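Side-chain contacts in 4-hydroxyphenylpyruvate dioxygenase (Pseudomonas putida, PDB 5HMQ), which dehydrates 3-dehydroshikimate to protocatechuate, using a divalent metal in its TIM-barrel domain, which is fused to a hydroxyphenylpyruvate dioxygenase-like domain that shows no activity of that enzyme: residues K331-L336 against N342-A347; V298-F303 against H421-T426. All blocks are in the same frame, centred on the assembly; numbering follows the deposited sequence.

Contact 1 (K331-L336 against N342-A347)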
loop_
_atom_site.group_PDB
_atom_site.type_symbol
_atom_site.label_atom_id
_atom_site.label_comp_id
_atom_site.label_asym_id
_atom_site.label_seq_id
_atom_site.Cartn_x
_atom_site.Cartn_y
_atom_site.Cartn_z
ATOM N N LYS C 331 -30.575 -21.256 -10.776
ATOM C CA LYS C 331 -29.452 -21.048 -9.874
ATOM C C LYS C 331 -29.929 -20.800 -8.445
ATOM O O LYS C 331 -31.102 -20.515 -8.192
ATOM C CB LYS C 331 -28.591 -19.875 -10.349
ATOM C CG LYS C 331 -28.085 -20.023 -11.773
ATOM C CD LYS C 331 -27.415 -18.751 -12.254
ATOM C CE LYS C 331 -26.773 -18.951 -13.615
ATOM N NZ LYS C 331 -26.156 -17.694 -14.120
ATOM N N GLU C 332 -28.989 -20.919 -7.505
ATOM C CA GLU C 332 -29.255 -20.654 -6.091
ATOM C C GLU C 332 -29.124 -19.151 -5.834
ATOM O O GLU C 332 -28.205 -18.665 -5.172
ATOM C CB GLU C 332 -28.320 -21.469 -5.210
ATOM C CG GLU C 332 -28.614 -22.959 -5.246
ATOM C CD GLU C 332 -30.019 -23.275 -4.768
ATOM O OE1 GLU C 332 -30.334 -22.968 -3.598
ATOM O OE2 GLU C 332 -30.814 -23.818 -5.567
ATOM N N VAL C 333 -30.097 -18.414 -6.364
ATOM C CA VAL C 333 -30.099 -16.957 -6.352
ATOM C C VAL C 333 -31.452 -16.482 -5.846
ATOM O O VAL C 333 -32.488 -16.841 -6.414
ATOM C CB VAL C 333 -29.812 -16.375 -7.746
ATOM C CG1 VAL C 333 -30.098 -14.890 -7.774
ATOM C CG2 VAL C 333 -28.364 -16.636 -8.143
ATOM N N GLN C 334 -31.444 -15.676 -4.790
ATOM C CA GLN C 334 -32.658 -15.144 -4.195
ATOM C C GLN C 334 -32.756 -13.647 -4.441
ATOM O O GLN C 334 -31.760 -12.923 -4.343
ATOM C CB GLN C 334 -32.704 -15.425 -2.693
ATOM C CG GLN C 334 -32.982 -16.875 -2.346
ATOM C CD GLN C 334 -34.412 -17.275 -2.652
ATOM O OE1 GLN C 334 -35.288 -16.425 -2.808
ATOM N NE2 GLN C 334 -34.658 -18.579 -2.727
ATOM N N LEU C 335 -33.960 -13.196 -4.768
ATOM C CA LEU C 335 -34.244 -11.787 -4.990
ATOM C C LEU C 335 -35.130 -11.277 -3.863
ATOM O O LEU C 335 -36.160 -11.888 -3.552
ATOM C CB LEU C 335 -34.924 -11.574 -6.343
ATOM C CG LEU C 335 -35.396 -10.152 -6.647
ATOM C CD1 LEU C 335 -34.211 -9.203 -6.699
ATOM C CD2 LEU C 335 -36.173 -10.108 -7.951
ATOM N N LEU C 336 -34.730 -10.164 -3.253
ATOM C CA LEU C 336 -35.536 -9.503 -2.237
ATOM C C LEU C 336 -35.795 -8.067 -2.664
ATOM O O LEU C 336 -34.962 -7.434 -3.318
ATOM C CB LEU C 336 -34.882 -9.522 -0.844
ATOM C CG LEU C 336 -34.883 -10.852 -0.086
ATOM C CD1 LEU C 336 -33.776 -11.784 -0.557
ATOM C CD2 LEU C 336 -34.868 -10.647 1.427
ATOM N N ASN C 342 -33.813 -3.277 -4.877
ATOM C CA ASN C 342 -33.708 -4.674 -5.274
ATOM C C ASN C 342 -32.376 -5.223 -4.786
ATOM O O ASN C 342 -31.329 -4.610 -5.017
ATOM C CB ASN C 342 -33.832 -4.827 -6.792
ATOM C CG ASN C 342 -35.161 -4.325 -7.319
ATOM O OD1 ASN C 342 -36.206 -4.927 -7.073
ATOM N ND2 ASN C 342 -35.130 -3.211 -8.044
ATOM N N ILE C 343 -32.413 -6.362 -4.100
ATOM C CA ILE C 343 -31.214 -6.984 -3.551
ATOM C C ILE C 343 -31.178 -8.438 -3.996
ATOM O O ILE C 343 -32.149 -9.176 -3.802
ATOM C CB ILE C 343 -31.166 -6.881 -2.015
ATOM C CG1 ILE C 343 -30.999 -5.422 -1.594
ATOM C CG2 ILE C 343 -30.021 -7.717 -1.464
ATOM C CD1 ILE C 343 -31.033 -5.202 -0.106
ATOM N N VAL C 344 -30.065 -8.843 -4.600
ATOM C CA VAL C 344 -29.889 -10.188 -5.137
ATOM C C VAL C 344 -28.905 -10.929 -4.240
ATOM O O VAL C 344 -27.764 -10.484 -4.058
ATOM C CB VAL C 344 -29.389 -10.144 -6.589
ATOM C CG1 VAL C 344 -29.177 -11.551 -7.129
ATOM C CG2 VAL C 344 -30.335 -9.320 -7.469
ATOM N N LEU C 345 -29.338 -12.056 -3.677
ATOM C CA LEU C 345 -28.483 -12.907 -2.855
ATOM C C LEU C 345 -27.983 -14.062 -3.719
ATOM O O LEU C 345 -28.751 -14.963 -4.068
ATOM C CB LEU C 345 -29.233 -13.418 -1.627
ATOM C CG LEU C 345 -29.817 -12.369 -0.677
ATOM C CD1 LEU C 345 -30.407 -13.039 0.555
ATOM C CD2 LEU C 345 -28.760 -11.348 -0.279
ATOM N N ASN C 346 -26.700 -14.023 -4.070
ATOM C CA ASN C 346 -26.103 -14.970 -5.008
ATOM C C ASN C 346 -25.352 -16.029 -4.205
ATOM O O ASN C 346 -24.269 -15.772 -3.674
ATOM C CB ASN C 346 -25.189 -14.234 -5.984
ATOM C CG ASN C 346 -24.601 -15.143 -7.049
ATOM O OD1 ASN C 346 -24.861 -16.346 -7.077
ATOM N ND2 ASN C 346 -23.816 -14.561 -7.949
ATOM N N ALA C 347 -25.941 -17.221 -4.109
ATOM C CA ALA C 347 -25.318 -18.353 -3.436
ATOM C C ALA C 347 -24.944 -19.471 -4.401
ATOM O O ALA C 347 -24.634 -20.582 -3.957
ATOM C CB ALA C 347 -26.242 -18.893 -2.341
#
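Gln-334 and Leu-345 face each other as a hydrogen-bonded pair in the antiparallel hairpin made by strands 333-336 and 342-346, whose axes come within 4.6 Å at an angle of 162°. Each donates its N-H to the other's carbonyl, the bond from Leu-345 N to Gln-334 O measuring 2.7 Å. Leu-336 and Ile-343 form a second such pair two residues along. Past the last regular bridge, at the other end, the pairing continues with a hydrogen bond from Ala-347 N to Glu-332 O at 2.9 Å, although Glu-332 already sits at the centre of an inverse gamma turn.

Val-333, Leu-335, Val-344 and Asn-346 share one face. The two valines meet diagonally, CG1 of Val-333 lying 3.5 Å from CG1 of Val-344; each CG1 stands anti to its own backbone N (chi1 168° and 179°), which turns it toward the other. The second methyl of Val-344, CG2, meets Leu-335 CD1 at 4.0 Å. Valine, branched at CB, suits these strand positions because both methyls lie close to the backbone. Val-333 CG2 rests against Asn-346 OD1 at 3.7 Å, while the buried amide of Asn-346 is satisfied by Glu-302 through ND2 and by the Glu-348 backbone N through OD1. On the opposite face, Leu-336 CD1 slants across to Leu-345 CD1 at 3.8 Å, a diagonal apolar contact between neighbouring hydrogen-bonded pairs.

That leucine face, with Ile-343, is covered by helix 307-319: Leu-317 touches Leu-336 and Ile-343, and Leu-313 touches Leu-345. Over the valine face Phe-428 packs on Val-333 and Leu-335. Within the sheet of this glyoxalase-like (VOC) domain, the hairpin is flanked by strand 323-328 beside 333-338 and by strand 295-304 beside 341-346.

Contact 2 (V298-F303 against H421-T426)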
loop_
_atom_site.group_PDB
_atom_site.type_symbol
_atom_site.label_atom_id
_atom_site.label_comp_id
_atom_site.label_asym_id
_atom_site.label_seq_id
_atom_site.Cartn_x
_atom_site.Cartn_y
_atom_site.Cartn_z
ATOM N N VAL C 298 -29.565 3.023 -8.119
ATOM C CA VAL C 298 -29.087 1.646 -8.177
ATOM C C VAL C 298 -30.221 0.742 -8.642
ATOM O O VAL C 298 -31.329 0.788 -8.093
ATOM C CB VAL C 298 -28.553 1.195 -6.808
ATOM C CG1 VAL C 298 -28.206 -0.285 -6.835
ATOM C CG2 VAL C 298 -27.344 2.026 -6.407
ATOM N N GLU C 299 -29.947 -0.081 -9.657
ATOM C CA GLU C 299 -30.933 -1.067 -10.087
ATOM C C GLU C 299 -31.029 -2.219 -9.094
ATOM O O GLU C 299 -32.124 -2.565 -8.637
ATOM C CB GLU C 299 -30.599 -1.582 -11.486
ATOM C CG GLU C 299 -31.560 -2.654 -11.972
ATOM C CD GLU C 299 -33.013 -2.228 -11.881
ATOM O OE1 GLU C 299 -33.345 -1.115 -12.339
ATOM O OE2 GLU C 299 -33.823 -3.007 -11.338
ATOM N N PHE C 300 -29.897 -2.832 -8.754
ATOM C CA PHE C 300 -29.898 -3.827 -7.691
ATOM C C PHE C 300 -28.499 -3.964 -7.107
ATOM O O PHE C 300 -27.501 -3.586 -7.725
ATOM C CB PHE C 300 -30.427 -5.191 -8.170
ATOM C CG PHE C 300 -29.604 -5.842 -9.257
ATOM C CD1 PHE C 300 -28.412 -6.490 -8.964
ATOM C CD2 PHE C 300 -30.056 -5.850 -10.567
ATOM C CE1 PHE C 300 -27.672 -7.096 -9.961
ATOM C CE2 PHE C 300 -29.324 -6.461 -11.567
ATOM C CZ PHE C 300 -28.128 -7.082 -11.265
ATOM N N LEU C 301 -28.456 -4.502 -5.892
ATOM C CA LEU C 301 -27.223 -4.908 -5.238
ATOM C C LEU C 301 -27.108 -6.423 -5.312
ATOM O O LEU C 301 -28.096 -7.138 -5.112
ATOM C CB LEU C 301 -27.200 -4.452 -3.777
ATOM C CG LEU C 301 -27.340 -2.954 -3.492
ATOM C CD1 LEU C 301 -27.312 -2.692 -1.993
ATOM C CD2 LEU C 301 -26.242 -2.166 -4.185
ATOM N N GLU C 302 -25.911 -6.911 -5.626
ATOM C CA GLU C 302 -25.639 -8.342 -5.698
ATOM C C GLU C 302 -24.642 -8.710 -4.605
ATOM O O GLU C 302 -23.515 -8.205 -4.592
ATOM C CB GLU C 302 -25.100 -8.740 -7.072
ATOM C CG GLU C 302 -24.876 -10.239 -7.226
ATOM C CD GLU C 302 -24.293 -10.624 -8.576
ATOM O OE1 GLU C 302 -24.062 -9.725 -9.412
ATOM O OE2 GLU C 302 -24.065 -11.832 -8.800
ATOM N N PHE C 303 -25.060 -9.582 -3.693
ATOM C CA PHE C 303 -24.216 -10.035 -2.598
ATOM C C PHE C 303 -23.716 -11.448 -2.863
ATOM O O PHE C 303 -24.466 -12.307 -3.337
ATOM C CB PHE C 303 -24.968 -10.001 -1.264
ATOM C CG PHE C 303 -25.116 -8.625 -0.681
ATOM C CD1 PHE C 303 -26.199 -7.826 -1.011
ATOM C CD2 PHE C 303 -24.173 -8.133 0.208
ATOM C CE1 PHE C 303 -26.334 -6.559 -0.467
ATOM C CE2 PHE C 303 -24.301 -6.871 0.755
ATOM C CZ PHE C 303 -25.384 -6.081 0.417
ATOM N N HIS C 421 -40.885 -8.360 -19.790
ATOM C CA HIS C 421 -40.799 -7.997 -18.389
ATOM C C HIS C 421 -39.402 -7.865 -17.810
ATOM O O HIS C 421 -38.784 -8.871 -17.455
ATOM N N THR C 422 -38.913 -6.629 -17.737
ATOM C CA THR C 422 -37.746 -6.269 -16.927
ATOM C C THR C 422 -36.546 -7.188 -17.103
ATOM O O THR C 422 -36.367 -7.815 -18.143
ATOM C CB THR C 422 -38.116 -6.259 -15.437
ATOM O OG1 THR C 422 -38.009 -7.585 -14.908
ATOM C CG2 THR C 422 -39.555 -5.749 -15.234
ATOM N N LEU C 423 -35.698 -7.242 -16.078
ATOM C CA LEU C 423 -34.635 -8.236 -15.967
ATOM C C LEU C 423 -35.018 -9.378 -15.040
ATOM O O LEU C 423 -34.495 -10.489 -15.179
ATOM C CB LEU C 423 -33.345 -7.571 -15.458
ATOM C CG LEU C 423 -32.101 -8.362 -15.049
ATOM C CD1 LEU C 423 -30.846 -7.533 -15.320
ATOM C CD2 LEU C 423 -32.143 -8.779 -13.572
ATOM N N TYR C 424 -35.932 -9.119 -14.102
ATOM C CA TYR C 424 -36.273 -10.103 -13.084
ATOM C C TYR C 424 -37.338 -11.077 -13.574
ATOM O O TYR C 424 -37.280 -12.268 -13.252
ATOM C CB TYR C 424 -36.733 -9.384 -11.815
ATOM C CG TYR C 424 -35.817 -8.250 -11.405
ATOM C CD1 TYR C 424 -34.608 -8.502 -10.769
ATOM C CD2 TYR C 424 -36.159 -6.927 -11.659
ATOM C CE1 TYR C 424 -33.768 -7.470 -10.394
ATOM C CE2 TYR C 424 -35.326 -5.889 -11.287
ATOM C CZ TYR C 424 -34.132 -6.166 -10.655
ATOM O OH TYR C 424 -33.301 -5.134 -10.283
ATOM N N ASP C 425 -38.309 -10.598 -14.357
ATOM C CA ASP C 425 -39.323 -11.499 -14.897
ATOM C C ASP C 425 -38.723 -12.550 -15.817
ATOM O O ASP C 425 -39.356 -13.582 -16.053
ATOM C CB ASP C 425 -40.399 -10.728 -15.667
ATOM C CG ASP C 425 -41.202 -9.796 -14.786
ATOM O OD1 ASP C 425 -42.145 -10.270 -14.121
ATOM O OD2 ASP C 425 -40.898 -8.584 -14.774
ATOM N N THR C 426 -37.524 -12.314 -16.345
ATOM C CA THR C 426 -36.928 -13.249 -17.289
ATOM C C THR C 426 -36.140 -14.361 -16.604
ATOM O O THR C 426 -36.248 -15.525 -17.007
ATOM C CB THR C 426 -36.022 -12.498 -18.273
ATOM O OG1 THR C 426 -35.196 -11.569 -17.556
ATOM C CG2 THR C 426 -36.855 -11.746 -19.300
#
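Tyr-424 and Glu-299 meet from opposite directions; Tyr-424 OH is modelled as donating a hydrogen bond to Glu-299 OE2 at 2.4 Å, a distance so short that its exact value is doubtful. The carboxylate oxygen lies at the edge of the tyrosine ring and in its plane, although the carboxylate itself is turned 43° from that ring. A tyrosine suits this buried place because its long, rigid ring carries a hydroxyl from the short helix 424-427 across to the strand.

The same hydroxyl sits at the edge of the Phe-300 ring, near its plane, with Tyr-424 OH 3.3 Å from Phe-300 CD2. Phe-300 CG stands between the backbone N and the carbonyl carbon (chi1 62°), a crowded position that turns the ring edge to the phenol oxygen, the two side chains crossing at a slant; its CD2 lies 4.1 Å from Tyr-424 CE1. Farther round, Phe-300 CE2 touches Leu-423 CD2 at 4.2 Å, the two side chains crossing at about a right angle. An aromatic ring here offers hydrocarbon to both the leucine and the tyrosine.

Behind this first shell, Arg-370 forms a salt bridge with Glu-299 OE1, so the two carboxylate oxygens have different partners; the arginine probably helps to keep the group ionised. On the other segment, Tyr-424 N donates to Thr-422 OG1 at 2.7 Å, a capping bond at the turn leading into the helix, and Thr-426 OG1 donates to Leu-423 O.

Glu-299 and Phe-300 form a classic beta bulge opposite Ala-368 of strand 363-371. On the other flank of strand 295-304, Phe-300 packs on Asn-342 and Val-344 of strand 341-346, while Tyr-424 also touches Leu-335 and Arg-337 of strand 333-338.

From the N terminus, the chain passes through the TIM barrel before reaching 298-303, the first half of contact 2. Helix 307-319 and strand 323-328 lead to contact 1, which closes a tight hairpin across the five residues 337-341. The chain then runs through strands 363-371 and 410-414 to 421-426, where contact 2 closes a loop of 117 residues; contact 1 is nested inside it. Their centres lie about 9 Å apart. Strands 295-304 and 341-346 are sheet neighbours, joined by Val-344 N to Leu-301 O at 2.7 Å, a probable hydrogen bond. Contact 1 thus pairs strands within the sheet, whereas contact 2 ties it to the short helix 424-427.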